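Local atomic coordinates of sulfoquinovosidase (Escherichia coli, PDB entry 5AEG), a protein that hydrolyses sulfoquinovosyl diacylglycerides and simple sulfoquinovosides such as sulfoquinovosyl glycerol, releasing sulfoquinovose for sulfoglycolysis. Residues A[68-73]-A[81-86]; A[39-44]-A[89-94]. All coordinates share one frame; numbering follows the deposited sequence.

Interaction 1: residues A[68-73]-A[81-86]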
# COMPACT_ATOMS: atom_id res chain seq x y z
N THR A 68 23.14 -22.11 -20.33
CA THR A 68 23.98 -21.42 -21.29
C THR A 68 23.55 -21.70 -22.76
O THR A 68 23.76 -20.85 -23.67
CB THR A 68 25.40 -21.86 -21.13
OG1 THR A 68 25.45 -23.29 -21.23
CG2 THR A 68 25.98 -21.42 -19.76
N ASP A 69 22.91 -22.83 -23.01
CA ASP A 69 22.59 -23.23 -24.39
C ASP A 69 21.17 -22.90 -24.74
O ASP A 69 20.24 -23.11 -23.94
CB ASP A 69 22.76 -24.75 -24.59
CG ASP A 69 24.11 -25.27 -24.16
OD1 ASP A 69 25.06 -24.46 -24.07
OD2 ASP A 69 24.22 -26.48 -23.84
N ALA A 70 20.96 -22.37 -25.95
CA ALA A 70 19.62 -22.05 -26.39
C ALA A 70 19.39 -22.48 -27.85
O ALA A 70 20.22 -22.19 -28.69
CB ALA A 70 19.38 -20.57 -26.29
N ILE A 71 18.24 -23.10 -28.11
CA ILE A 71 17.75 -23.36 -29.47
C ILE A 71 16.42 -22.68 -29.64
O ILE A 71 15.47 -22.88 -28.85
CB ILE A 71 17.55 -24.85 -29.72
CG1 ILE A 71 18.86 -25.59 -29.55
CG2 ILE A 71 16.98 -25.09 -31.14
CD1 ILE A 71 18.69 -27.11 -29.60
N VAL A 72 16.34 -21.90 -30.70
CA VAL A 72 15.16 -21.10 -31.02
C VAL A 72 14.36 -21.71 -32.14
O VAL A 72 14.94 -22.07 -33.16
CB VAL A 72 15.60 -19.71 -31.47
CG1 VAL A 72 14.38 -18.81 -31.73
CG2 VAL A 72 16.52 -19.09 -30.43
N SER A 73 13.07 -21.89 -31.95
CA SER A 73 12.13 -22.04 -33.04
C SER A 73 11.13 -20.87 -33.17
O SER A 73 10.77 -20.21 -32.15
CB SER A 73 11.36 -23.32 -32.84
OG SER A 73 10.83 -23.41 -31.53
N ILE A 81 12.06 -20.49 -27.13
CA ILE A 81 13.45 -20.75 -26.79
C ILE A 81 13.57 -21.95 -25.85
O ILE A 81 12.94 -22.00 -24.77
CB ILE A 81 14.13 -19.52 -26.20
CG1 ILE A 81 13.83 -18.34 -27.11
CG2 ILE A 81 15.58 -19.75 -26.09
CD1 ILE A 81 14.50 -17.05 -26.75
N HIS A 82 14.31 -22.95 -26.32
CA HIS A 82 14.70 -24.09 -25.49
C HIS A 82 16.01 -23.79 -24.83
O HIS A 82 17.05 -23.73 -25.48
CB HIS A 82 14.83 -25.35 -26.30
CG HIS A 82 13.55 -25.82 -26.88
ND1 HIS A 82 12.74 -26.74 -26.25
CD2 HIS A 82 12.95 -25.54 -28.07
CE1 HIS A 82 11.68 -26.98 -27.00
NE2 HIS A 82 11.79 -26.27 -28.11
N PHE A 83 15.99 -23.56 -23.51
CA PHE A 83 17.28 -23.36 -22.81
C PHE A 83 17.71 -24.69 -22.17
O PHE A 83 16.89 -25.43 -21.66
CB PHE A 83 17.15 -22.32 -21.64
CG PHE A 83 16.97 -20.91 -22.08
CD1 PHE A 83 18.03 -20.13 -22.34
CD2 PHE A 83 15.71 -20.39 -22.20
CE1 PHE A 83 17.90 -18.81 -22.72
CE2 PHE A 83 15.54 -19.07 -22.54
CZ PHE A 83 16.61 -18.29 -22.82
N SER A 84 19.02 -24.91 -22.09
CA SER A 84 19.43 -26.11 -21.55
C SER A 84 20.86 -26.00 -21.08
O SER A 84 21.60 -25.03 -21.33
CB SER A 84 19.23 -27.28 -22.57
OG SER A 84 20.19 -27.08 -23.58
N ARG A 85 21.25 -27.00 -20.31
CA ARG A 85 22.65 -27.17 -19.89
C ARG A 85 22.95 -28.70 -19.88
O ARG A 85 22.21 -29.49 -19.32
CB ARG A 85 22.87 -26.64 -18.49
CG ARG A 85 24.30 -26.71 -18.03
CD ARG A 85 25.11 -25.76 -18.83
NE ARG A 85 26.47 -25.75 -18.30
CZ ARG A 85 26.90 -25.00 -17.29
NH1 ARG A 85 26.09 -24.13 -16.65
NH2 ARG A 85 28.17 -25.11 -16.93
N GLY A 86 23.98 -29.11 -20.61
CA GLY A 86 24.27 -30.59 -20.75
C GLY A 86 23.14 -31.29 -21.41
O GLY A 86 22.49 -30.74 -22.32
O HOH W 1 25.93 -27.72 -22.08

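Interaction 2: residues A[39-44]-A[89-94]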
# COMPACT_ATOMS: atom_id res chain seq x y z
N LEU A 39 19.55 -16.73 -18.12
CA LEU A 39 18.69 -17.63 -17.30
C LEU A 39 19.42 -18.66 -16.53
O LEU A 39 20.36 -19.28 -17.04
CB LEU A 39 17.60 -18.23 -18.13
CG LEU A 39 16.66 -19.26 -17.58
CD1 LEU A 39 15.68 -18.67 -16.54
CD2 LEU A 39 15.84 -19.89 -18.65
N TRP A 40 19.10 -18.74 -15.21
CA TRP A 40 19.55 -19.79 -14.33
C TRP A 40 18.31 -20.45 -13.71
O TRP A 40 17.30 -19.79 -13.44
CB TRP A 40 20.45 -19.26 -13.16
CG TRP A 40 21.76 -18.67 -13.45
CD1 TRP A 40 22.93 -19.17 -13.09
CD2 TRP A 40 22.03 -17.42 -14.11
NE1 TRP A 40 23.96 -18.33 -13.44
CE2 TRP A 40 23.43 -17.26 -14.12
CE3 TRP A 40 21.23 -16.45 -14.71
CZ2 TRP A 40 24.07 -16.16 -14.70
CZ3 TRP A 40 21.83 -15.34 -15.29
CH2 TRP A 40 23.25 -15.18 -15.24
N ILE A 41 18.36 -21.77 -13.52
CA ILE A 41 17.35 -22.49 -12.78
C ILE A 41 18.01 -23.38 -11.71
O ILE A 41 19.19 -23.67 -11.74
CB ILE A 41 16.38 -23.28 -13.67
CG1 ILE A 41 17.05 -24.51 -14.34
CG2 ILE A 41 15.89 -22.38 -14.79
CD1 ILE A 41 16.03 -25.46 -15.00
N GLY A 42 17.20 -23.86 -10.80
CA GLY A 42 17.74 -24.71 -9.77
C GLY A 42 16.68 -25.05 -8.76
O GLY A 42 15.52 -25.13 -9.06
N SER A 43 17.10 -25.20 -7.52
CA SER A 43 16.18 -25.58 -6.51
C SER A 43 16.63 -25.13 -5.12
O SER A 43 17.80 -24.88 -4.84
CB SER A 43 15.93 -27.10 -6.44
OG SER A 43 17.14 -27.73 -6.02
N GLY A 44 15.63 -25.00 -4.26
CA GLY A 44 15.92 -24.61 -2.87
C GLY A 44 14.83 -25.05 -1.96
O GLY A 44 13.74 -25.46 -2.41
N ILE A 89 19.12 -30.91 -18.15
CA ILE A 89 18.53 -29.75 -17.42
C ILE A 89 18.06 -28.78 -18.48
O ILE A 89 18.86 -28.38 -19.33
CB ILE A 89 19.61 -29.07 -16.52
CG1 ILE A 89 20.32 -30.12 -15.69
CG2 ILE A 89 19.00 -27.98 -15.60
CD1 ILE A 89 21.78 -29.76 -15.40
N SER A 90 16.79 -28.37 -18.43
CA SER A 90 16.30 -27.49 -19.42
C SER A 90 15.13 -26.67 -18.93
O SER A 90 14.46 -27.00 -17.89
CB SER A 90 15.88 -28.31 -20.68
OG SER A 90 14.86 -29.18 -20.33
N ALA A 91 14.83 -25.64 -19.71
CA ALA A 91 13.59 -24.88 -19.50
C ALA A 91 13.11 -24.31 -20.84
O ALA A 91 13.92 -24.10 -21.71
CB ALA A 91 13.88 -23.71 -18.53
N THR A 92 11.86 -23.95 -20.95
CA THR A 92 11.36 -23.30 -22.19
C THR A 92 10.84 -21.90 -21.90
O THR A 92 10.25 -21.65 -20.85
CB THR A 92 10.20 -24.05 -22.86
OG1 THR A 92 9.20 -24.17 -21.90
CG2 THR A 92 10.61 -25.48 -23.27
N LEU A 93 11.11 -20.99 -22.82
CA LEU A 93 10.61 -19.62 -22.75
C LEU A 93 9.85 -19.34 -24.01
O LEU A 93 10.43 -19.40 -25.11
CB LEU A 93 11.77 -18.64 -22.61
CG LEU A 93 11.39 -17.15 -22.71
CD1 LEU A 93 10.51 -16.78 -21.51
CD2 LEU A 93 12.58 -16.26 -22.83
N ASN A 94 8.55 -19.15 -23.88
CA ASN A 94 7.73 -18.70 -24.95
C ASN A 94 7.62 -17.17 -24.95
O ASN A 94 7.32 -16.55 -23.89
CB ASN A 94 6.34 -19.31 -24.85
CG ASN A 94 5.87 -19.82 -26.19
OD1 ASN A 94 6.08 -21.00 -26.47
ND2 ASN A 94 5.35 -18.92 -27.06

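Interaction 1: residues A[68-73]-A[81-86]
Asp69 and Ser84 pair through both backbone bonds, Asp69 N giving to Ser84 O at 3.1 Å and Ser84 N to Asp69 O at 2.9 Å. Ile71 and His82 repeat the pattern, His82 N giving to Ile71 O at 2.8 Å; the imidazole presents its edge to that same carbonyl oxygen. Between these rungs lies the non-hydrogen-bonded pair Ala70 and Phe83. The small Ala70 CB fits here, resting 3.9 Å from Ile81 CG2, which itself lies over the rim of one face of the Phe83 ring.

At the end of the pair away from the hairpin turn, the Thr68 and Arg85 side chains cross obliquely. Thr68 OG1 lies between its backbone N and carbonyl carbon (chi1 55°), 3.5 Å from Arg85 CD, and Thr68 CG2 sits over one guanidinium face. OG1 also donates to Asp69 OD1 from above the carboxylate plane, and Lys34 forms a salt bridge with OD1. An alanine here removes OG1 and CG2, and would probably leave the Asp69 carboxylate less firmly fixed and the Arg85 guanidinium, hydrogen-bonded through NH1 to Ala66 O, freer to turn. A water gives to Asp69 OD2 and accepts from Gly86 N; the positive phi of Gly86 suits glycine.

Apolar Ile81 and Phe83 are buried against Phe20, whereas Ile71 and His82 are exposed on the other face. Strands 56-74 and 79-85, consecutive, antiparallel and paired, form a beta hairpin of the N-terminal galactose mutarotase-like domain.

Interaction 2: residues A[39-44]-A[89-94]
Ile41 reaches across to strand 89-94 with the end of its side chain, setting CD1 3.9 Å from Ile89 CG2 and 3.6 Å from the backbone oxygen Ser90 O. Its CG1 lies between the backbone N and the carbonyl carbon (chi1 70°), and CD1 extends from there (chi2 169°) to strand 89-94. The Ile41 and Ile89 side chains slide past each other in opposite directions, and Ile41 CG1 also comes within 4.2 Å of Ile89 CG2. A branched, long residue suits this place, because the second branch of Ile41 is put to use as well: CG2 stands 4.4 Å from Ala91 CB.

This close part gives way to a thinner one around Ala91. Leu39 approaches the same methyl with CD2, at 4.3 Å, and farther along Leu93 CB is 5.8 Å from Leu39 CD2. The backbones keep well apart, with the axes 8.4 Å from each other at 122°, and Leu67 of strand 56-74 packs against Ile41, Ile89 and Ala91. On the far side of strand 89-94, Ser90 and Thr92 point away and are partly exposed, as suits small hydroxyl residues.

The contact is thus made by aliphatic groups, with Ser90 O as the one polar atom of strand 89-94 within contact distance of the side chains of strand 39-44. In the absence of hydrogen bonds between the segments, cohesion probably rests on dispersion and the exclusion of water, which depend on the fit of methyl groups far more than on precise directions.

Interactions 1 and 2 have centres 10 Å apart in the N-terminal beta-rich region. Along the chain, strands 39-49, 56-74, 79-85 and 89-97 follow one another, so that both strands of interaction 1 come between those of interaction 2. They are successive neighbours in the antiparallel arrangement: interaction 1 joins the inner two side by side, whereas interaction 2 spans between the outer two. The contacts meet directly where Phe83 N and Ile81 N probably hydrogen-bond to Ala91 O and Leu93 O, each at 2.8 Å. Backbone pairing along consecutive strands and apolar packing across them thus combine in this N-terminal region, away from the catalytic residues.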